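Long-range contacts in DUF1491 domain-containing protein (Caulobacter crescentus, PDB 4GOQ), which is of unknown function and belongs to the DUF1491 family, folding as a single chain with two helices and a mixed beta sheet: residues Glu61-Arg69 with His102-Ser110; Arg33-Ala41 with Ala49-Arg57. All blocks are in the same frame, centred on the assembly; numbering follows the deposited sequence. Where two conformers were deposited one is given.

Contact 1: Glu61-Arg69 with His102-Ser110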
# COMPACT_ATOMS: atom_id res chain seq x y z
N GLU A 61 14.13 -5.69 -9.98
CA GLU A 61 12.96 -4.87 -10.32
C GLU A 61 11.87 -5.00 -9.23
O GLU A 61 11.54 -6.11 -8.83
CB GLU A 61 12.40 -5.30 -11.69
CG GLU A 61 11.30 -4.39 -12.24
CD GLU A 61 10.39 -5.00 -13.29
OE1 GLU A 61 10.55 -6.20 -13.61
OE2 GLU A 61 9.49 -4.28 -13.79
N ARG A 62 11.32 -3.87 -8.78
CA ARG A 62 10.29 -3.83 -7.75
C ARG A 62 8.91 -4.06 -8.34
O ARG A 62 8.56 -3.50 -9.39
CB ARG A 62 10.32 -2.49 -6.99
CG ARG A 62 9.14 -2.25 -6.02
CD ARG A 62 9.28 -2.94 -4.66
NE ARG A 62 10.28 -2.27 -3.82
CZ ARG A 62 11.22 -2.90 -3.13
NH1 ARG A 62 11.28 -4.22 -3.13
NH2 ARG A 62 12.08 -2.21 -2.39
N PHE A 63 8.10 -4.87 -7.64
CA PHE A 63 6.71 -5.11 -7.99
C PHE A 63 5.89 -5.26 -6.70
O PHE A 63 6.45 -5.34 -5.60
CB PHE A 63 6.56 -6.30 -8.95
CG PHE A 63 6.70 -7.69 -8.36
CD1 PHE A 63 7.94 -8.32 -8.30
CD2 PHE A 63 5.58 -8.40 -7.93
CE1 PHE A 63 8.06 -9.62 -7.78
CE2 PHE A 63 5.70 -9.68 -7.40
CZ PHE A 63 6.94 -10.30 -7.36
N TRP A 64 4.58 -5.21 -6.83
CA TRP A 64 3.69 -5.35 -5.67
C TRP A 64 2.97 -6.70 -5.68
O TRP A 64 2.43 -7.12 -6.70
CB TRP A 64 2.67 -4.20 -5.64
CG TRP A 64 3.33 -2.86 -5.47
CD1 TRP A 64 3.80 -2.04 -6.46
CD2 TRP A 64 3.69 -2.24 -4.23
NE1 TRP A 64 4.39 -0.91 -5.91
CE2 TRP A 64 4.32 -1.01 -4.53
CE3 TRP A 64 3.48 -2.58 -2.88
CZ2 TRP A 64 4.83 -0.17 -3.54
CZ3 TRP A 64 3.97 -1.74 -1.89
CH2 TRP A 64 4.59 -0.53 -2.22
N MSE A 65 2.99 -7.37 -4.55
CA MSE A 65 2.36 -8.68 -4.36
C MSE A 65 1.24 -8.51 -3.35
O MSE A 65 1.26 -7.52 -2.60
CB MSE A 65 3.39 -9.76 -3.92
CG MSE A 65 4.09 -9.50 -2.56
SE MSE A 65 5.42 -10.87 -1.99
CE MSE A 65 5.39 -10.56 -0.11
N GLN A 66 0.29 -9.45 -3.28
CA GLN A 66 -0.78 -9.44 -2.27
C GLN A 66 -0.44 -10.52 -1.27
O GLN A 66 -0.47 -11.70 -1.61
CB GLN A 66 -2.18 -9.63 -2.88
CG GLN A 66 -2.55 -8.45 -3.78
CD GLN A 66 -3.88 -8.65 -4.42
OE1 GLN A 66 -4.89 -8.82 -3.74
NE2 GLN A 66 -3.92 -8.65 -5.75
N PRO A 67 0.05 -10.12 -0.07
CA PRO A 67 0.49 -11.14 0.91
C PRO A 67 -0.67 -11.83 1.63
O PRO A 67 -0.47 -12.83 2.32
CB PRO A 67 1.31 -10.32 1.90
CG PRO A 67 0.69 -8.95 1.87
CD PRO A 67 0.20 -8.74 0.46
N VAL A 68 -1.87 -11.29 1.47
CA VAL A 68 -3.12 -11.81 2.05
C VAL A 68 -4.24 -11.36 1.10
O VAL A 68 -4.17 -10.26 0.54
CB VAL A 68 -3.34 -11.35 3.52
CG1 VAL A 68 -3.28 -9.84 3.65
CG2 VAL A 68 -4.67 -11.90 4.10
N ARG A 69 -5.22 -12.25 0.86
CA ARG A 69 -6.38 -11.95 0.04
C ARG A 69 -7.60 -12.28 0.81
O ARG A 69 -7.69 -13.38 1.37
CB ARG A 69 -6.39 -12.73 -1.28
CG ARG A 69 -5.20 -12.44 -2.18
CD ARG A 69 -5.23 -13.43 -3.33
NE ARG A 69 -3.99 -13.30 -4.09
CZ ARG A 69 -3.89 -12.69 -5.26
NH1 ARG A 69 -4.97 -12.21 -5.87
NH2 ARG A 69 -2.72 -12.59 -5.87
N HIS A 102 -5.33 1.59 -7.01
CA HIS A 102 -4.26 1.64 -6.04
C HIS A 102 -3.25 2.78 -6.35
O HIS A 102 -2.43 3.10 -5.48
CB HIS A 102 -3.53 0.29 -5.94
CG HIS A 102 -3.15 -0.25 -7.29
ND1 HIS A 102 -2.17 0.35 -8.05
CD2 HIS A 102 -3.67 -1.29 -7.99
CE1 HIS A 102 -2.10 -0.36 -9.17
NE2 HIS A 102 -2.99 -1.35 -9.18
N PHE A 103 -3.27 3.37 -7.59
CA PHE A 103 -2.37 4.47 -8.03
C PHE A 103 -0.87 4.11 -7.97
O PHE A 103 -0.00 4.99 -7.96
CB PHE A 103 -2.64 5.76 -7.20
CG PHE A 103 -4.07 6.24 -7.39
CD1 PHE A 103 -4.43 6.98 -8.51
CD2 PHE A 103 -5.06 5.90 -6.47
CE1 PHE A 103 -5.75 7.43 -8.67
CE2 PHE A 103 -6.38 6.34 -6.65
CZ PHE A 103 -6.71 7.10 -7.74
N LEU A 104 -0.56 2.81 -7.95
CA LEU A 104 0.85 2.37 -7.92
C LEU A 104 1.42 2.41 -9.32
O LEU A 104 0.75 1.96 -10.25
CB LEU A 104 0.95 0.95 -7.33
CG LEU A 104 0.48 0.83 -5.85
CD1 LEU A 104 0.29 -0.64 -5.45
CD2 LEU A 104 1.42 1.59 -4.91
N THR A 105 2.65 2.90 -9.48
CA THR A 105 3.24 2.96 -10.84
C THR A 105 4.01 1.69 -11.19
O THR A 105 4.18 1.40 -12.37
CB THR A 105 4.14 4.18 -11.03
OG1 THR A 105 5.27 4.10 -10.17
CG2 THR A 105 3.39 5.49 -10.83
N GLU A 106 4.51 0.95 -10.18
CA GLU A 106 5.26 -0.29 -10.38
C GLU A 106 4.30 -1.42 -10.74
O GLU A 106 3.12 -1.34 -10.38
CB GLU A 106 6.07 -0.67 -9.11
CG GLU A 106 7.03 0.41 -8.60
CD GLU A 106 6.42 1.50 -7.74
OE1 GLU A 106 5.23 1.38 -7.36
OE2 GLU A 106 7.12 2.51 -7.50
N PRO A 107 4.77 -2.52 -11.36
CA PRO A 107 3.87 -3.64 -11.68
C PRO A 107 3.25 -4.26 -10.44
O PRO A 107 3.86 -4.29 -9.36
CB PRO A 107 4.77 -4.64 -12.40
CG PRO A 107 5.89 -3.82 -12.95
CD PRO A 107 6.13 -2.79 -11.87
N VAL A 108 2.05 -4.77 -10.61
CA VAL A 108 1.28 -5.35 -9.53
C VAL A 108 0.92 -6.82 -9.87
O VAL A 108 0.64 -7.13 -11.02
CB VAL A 108 0.01 -4.47 -9.30
CG1 VAL A 108 -1.00 -5.16 -8.42
CG2 VAL A 108 0.37 -3.09 -8.73
N GLU A 109 0.95 -7.69 -8.86
CA GLU A 109 0.54 -9.10 -8.95
C GLU A 109 -0.99 -9.12 -8.70
O GLU A 109 -1.46 -8.65 -7.64
CB GLU A 109 1.35 -9.90 -7.91
CG GLU A 109 0.98 -11.36 -7.68
CD GLU A 109 1.57 -11.86 -6.38
OE1 GLU A 109 0.88 -11.76 -5.33
OE2 GLU A 109 2.77 -12.22 -6.38
N SER A 110 -1.76 -9.57 -9.70
CA SER A 110 -3.23 -9.68 -9.62
C SER A 110 -3.70 -10.73 -8.61
O SER A 110 -2.94 -11.69 -8.37
CB SER A 110 -3.82 -10.02 -10.98
OG SER A 110 -3.34 -11.26 -11.47
OXT SER A 110 -4.85 -10.62 -8.12
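Trp64 meets the C-terminal tail through its backbone, a ring face and a ring edge at once. Its indole stands with CG anti to the carbonyl carbon (chi1 -63°), which brings one face over Leu104; the methyl CD1 lies 3.8 Å from the centroid of the five-membered ring, a CH-pi contact almost on the ring normal. At the edge, Trp64 NE1 donates in its own ring plane to Glu106 OE1 at 2.8 Å, a nearly straight bond that reaches the oxygen from above the carboxylate plane, while Glu106 OE2 takes the indole N-H of Trp9. Replacing the indole by an alanine methyl would probably leave Glu106 OE1 without its N-H donor and open a gap beside the Leu104 methyls. Further along, Glu109 OE1 accepts Gln66 N at 3.1 Å, and Gln66 NE2 returns a bond to Glu109 O, 3.1 Å away on a lone pair in the carbonyl plane. Arg69, extended from CG to NE, grips the terminal carboxylate end-on: NH1 lies 2.8 Å from Ser110 OXT and NH2 2.7 Å from Ser110 O. Between these side-chain sites, Trp64 N bonds to Pro107 O and Glu109 N to Trp64 O, a single beta bridge that lays the tail against edge strand 62-65.

Contact 2: Arg33-Ala41 with Ala49-Arg57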
# COMPACT_ATOMS: atom_id res chain seq x y z
N ARG A 33 13.71 7.03 5.40
CA ARG A 33 14.65 6.73 4.32
C ARG A 33 14.50 5.33 3.71
O ARG A 33 14.62 5.20 2.50
CB ARG A 33 16.09 6.91 4.82
CG ARG A 33 16.43 8.40 4.99
CD ARG A 33 17.84 8.69 5.48
NE ARG A 33 17.96 10.08 5.92
CZ ARG A 33 18.26 11.10 5.12
NH1 ARG A 33 18.52 10.89 3.83
NH2 ARG A 33 18.33 12.34 5.61
N ALA A 34 14.25 4.31 4.53
CA ALA A 34 14.29 2.94 4.03
C ALA A 34 13.15 2.06 4.49
O ALA A 34 13.21 0.85 4.28
CB ALA A 34 15.61 2.29 4.44
N GLY A 35 12.12 2.63 5.10
CA GLY A 35 11.01 1.82 5.56
C GLY A 35 10.23 1.17 4.43
O GLY A 35 9.99 1.79 3.38
N ALA A 36 9.82 -0.09 4.64
CA ALA A 36 8.96 -0.81 3.70
C ALA A 36 7.57 -0.16 3.69
O ALA A 36 7.25 0.58 4.60
CB ALA A 36 8.85 -2.25 4.11
N VAL A 37 6.74 -0.48 2.70
CA VAL A 37 5.40 0.09 2.58
C VAL A 37 4.34 -0.99 2.34
O VAL A 37 4.56 -1.90 1.53
CB VAL A 37 5.31 1.16 1.43
CG1 VAL A 37 3.91 1.79 1.36
CG2 VAL A 37 6.36 2.26 1.58
N LEU A 38 3.20 -0.88 3.05
CA LEU A 38 1.99 -1.66 2.82
C LEU A 38 0.97 -0.70 2.25
O LEU A 38 0.76 0.35 2.83
CB LEU A 38 1.40 -2.29 4.11
CG LEU A 38 2.03 -3.52 4.71
CD1 LEU A 38 1.12 -4.06 5.84
CD2 LEU A 38 2.26 -4.64 3.66
N VAL A 39 0.31 -1.07 1.16
CA VAL A 39 -0.74 -0.23 0.59
C VAL A 39 -2.06 -0.98 0.67
O VAL A 39 -2.16 -2.07 0.13
CB VAL A 39 -0.43 0.22 -0.86
CG1 VAL A 39 -1.58 1.05 -1.45
CG2 VAL A 39 0.89 0.98 -0.93
N LYS A 40 -3.05 -0.38 1.34
CA LYS A 40 -4.41 -0.92 1.43
C LYS A 40 -5.28 -0.14 0.48
O LYS A 40 -5.50 1.04 0.70
CB LYS A 40 -4.93 -0.81 2.87
CG LYS A 40 -6.33 -1.42 3.06
CD LYS A 40 -6.76 -1.11 4.51
CE LYS A 40 -8.13 -1.55 4.84
NZ LYS A 40 -8.57 -0.95 6.13
N ALA A 41 -5.77 -0.78 -0.60
CA ALA A 41 -6.61 -0.11 -1.59
C ALA A 41 -8.05 -0.55 -1.40
O ALA A 41 -8.36 -1.73 -1.53
CB ALA A 41 -6.12 -0.42 -2.99
N ALA A 49 -11.57 -4.79 -0.68
CA ALA A 49 -10.27 -4.17 -0.47
C ALA A 49 -9.13 -5.13 -0.77
O ALA A 49 -9.28 -6.36 -0.70
CB ALA A 49 -10.18 -3.65 0.95
N ARG A 50 -7.97 -4.55 -1.09
CA ARG A 50 -6.77 -5.33 -1.37
C ARG A 50 -5.62 -4.77 -0.57
O ARG A 50 -5.61 -3.58 -0.24
CB ARG A 50 -6.44 -5.30 -2.87
CG ARG A 50 -7.44 -6.07 -3.74
CD ARG A 50 -7.11 -5.89 -5.21
NE ARG A 50 -7.27 -4.49 -5.65
CZ ARG A 50 -6.85 -4.03 -6.82
NH1 ARG A 50 -6.26 -4.83 -7.69
NH2 ARG A 50 -7.02 -2.75 -7.14
N LEU A 51 -4.65 -5.61 -0.27
CA LEU A 51 -3.45 -5.18 0.46
C LEU A 51 -2.24 -5.57 -0.39
O LEU A 51 -2.17 -6.69 -0.90
CB LEU A 51 -3.43 -5.84 1.84
CG LEU A 51 -2.54 -5.25 2.92
CD1 LEU A 51 -2.97 -3.83 3.28
CD2 LEU A 51 -2.64 -6.10 4.18
N PHE A 52 -1.34 -4.59 -0.63
CA PHE A 52 -0.16 -4.78 -1.45
C PHE A 52 1.11 -4.56 -0.62
O PHE A 52 1.17 -3.59 0.15
CB PHE A 52 -0.18 -3.80 -2.67
CG PHE A 52 -1.36 -3.99 -3.60
CD1 PHE A 52 -1.37 -5.00 -4.56
CD2 PHE A 52 -2.47 -3.14 -3.53
CE1 PHE A 52 -2.45 -5.17 -5.42
CE2 PHE A 52 -3.54 -3.30 -4.41
CZ PHE A 52 -3.54 -4.32 -5.34
N SER A 53 2.08 -5.48 -0.74
CA SER A 53 3.40 -5.39 -0.12
C SER A 53 4.48 -5.50 -1.21
O SER A 53 4.22 -5.96 -2.32
CB SER A 53 3.62 -6.43 0.98
OG SER A 53 3.64 -7.75 0.44
N GLU A 54 5.68 -5.05 -0.88
CA GLU A 54 6.80 -5.01 -1.83
C GLU A 54 7.46 -6.35 -2.06
O GLU A 54 7.67 -7.11 -1.13
CB GLU A 54 7.85 -4.02 -1.32
CG GLU A 54 7.34 -2.62 -1.13
CD GLU A 54 8.38 -1.64 -0.64
OE1 GLU A 54 9.32 -1.31 -1.40
OE2 GLU A 54 8.26 -1.20 0.52
N ALA A 55 7.82 -6.62 -3.30
CA ALA A 55 8.56 -7.80 -3.70
C ALA A 55 9.56 -7.42 -4.78
O ALA A 55 9.51 -6.29 -5.28
CB ALA A 55 7.63 -8.90 -4.18
N THR A 56 10.47 -8.35 -5.13
CA THR A 56 11.49 -8.12 -6.16
C THR A 56 11.64 -9.32 -7.08
O THR A 56 11.48 -10.48 -6.65
CB THR A 56 12.86 -7.81 -5.56
OG1 THR A 56 13.20 -8.87 -4.66
CG2 THR A 56 12.93 -6.45 -4.86
N ARG A 57 12.01 -9.04 -8.33
CA ARG A 57 12.28 -10.06 -9.33
C ARG A 57 13.77 -10.41 -9.25
O ARG A 57 14.56 -9.62 -8.70
CB ARG A 57 11.89 -9.51 -10.73
CG ARG A 57 10.38 -9.45 -10.97
CD ARG A 57 9.91 -10.58 -11.87
NE ARG A 57 10.53 -10.49 -13.19
CZ ARG A 57 10.23 -11.26 -14.23
NH1 ARG A 57 9.29 -12.20 -14.12
NH2 ARG A 57 10.85 -11.10 -15.38
O HOH W 1 10.27 1.02 0.74
O HOH W 2 6.37 -3.94 1.74
O HOH W 3 -8.79 -2.32 -4.38
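Glu54 reaches across to the start of strand 37-43, and its side chain can be followed atom by atom. CB sets out toward the opposing segment, and CG, anti to the carbonyl carbon (chi1 -59°), passes 3.9 Å from Val37 O. The chain stays extended to CD, where the carboxylate divides its work. Glu54 OE2 accepts Val37 N at 2.8 Å, met nearly along the C-O axis although the angle at the hydrogen is only 138°, and also lies 3.3 Å from Ala36 CA; a water links it to Gly35 O. Glu54 OE1 turns to Arg62 in a salt bridge and to a bound glycerol, probably from the crystallisation liquor. A second water joins Val37 O to Glu54 N. Beyond this, regular antiparallel pairing takes over: Val39 and Phe52 form a hydrogen-bonded pair, as do Ala41 and Arg50. On the face of Val39 and Ala41, the methyl of Ala41 meets the Phe52 ring edge, CB to CE2 4.1 Å, whereas on the other face Leu51 CD1 packs 3.6 Å from Lys40 CB. The chemistry thus implies a change of means along the hairpin: direct backbone bonds hold one end, while a carboxylate and water take over where the strands diverge.

In the fold
Contact 2 comes first along the chain and closes before contact 1 opens, and their centres lie about 7 Å apart. Both reach the same mixed five-stranded sheet: contact 2 pairs the hairpin strands 37-43 and 48-56, and the next strand, 62-65, continues the sheet as an outermost strand, where contact 1 adds the C-terminal tail. The two touch directly through a probable backbone hydrogen bond, Met65 O to Ser53 N at 2.9 Å, and through Val108 packed on Phe52. Trp9, on helix 6-19, touches both Val37 and Trp64, tying that helix to each contact. In chain order, then, a local hairpin contact precedes a long-range one, in which the chain's end returns to the sheet.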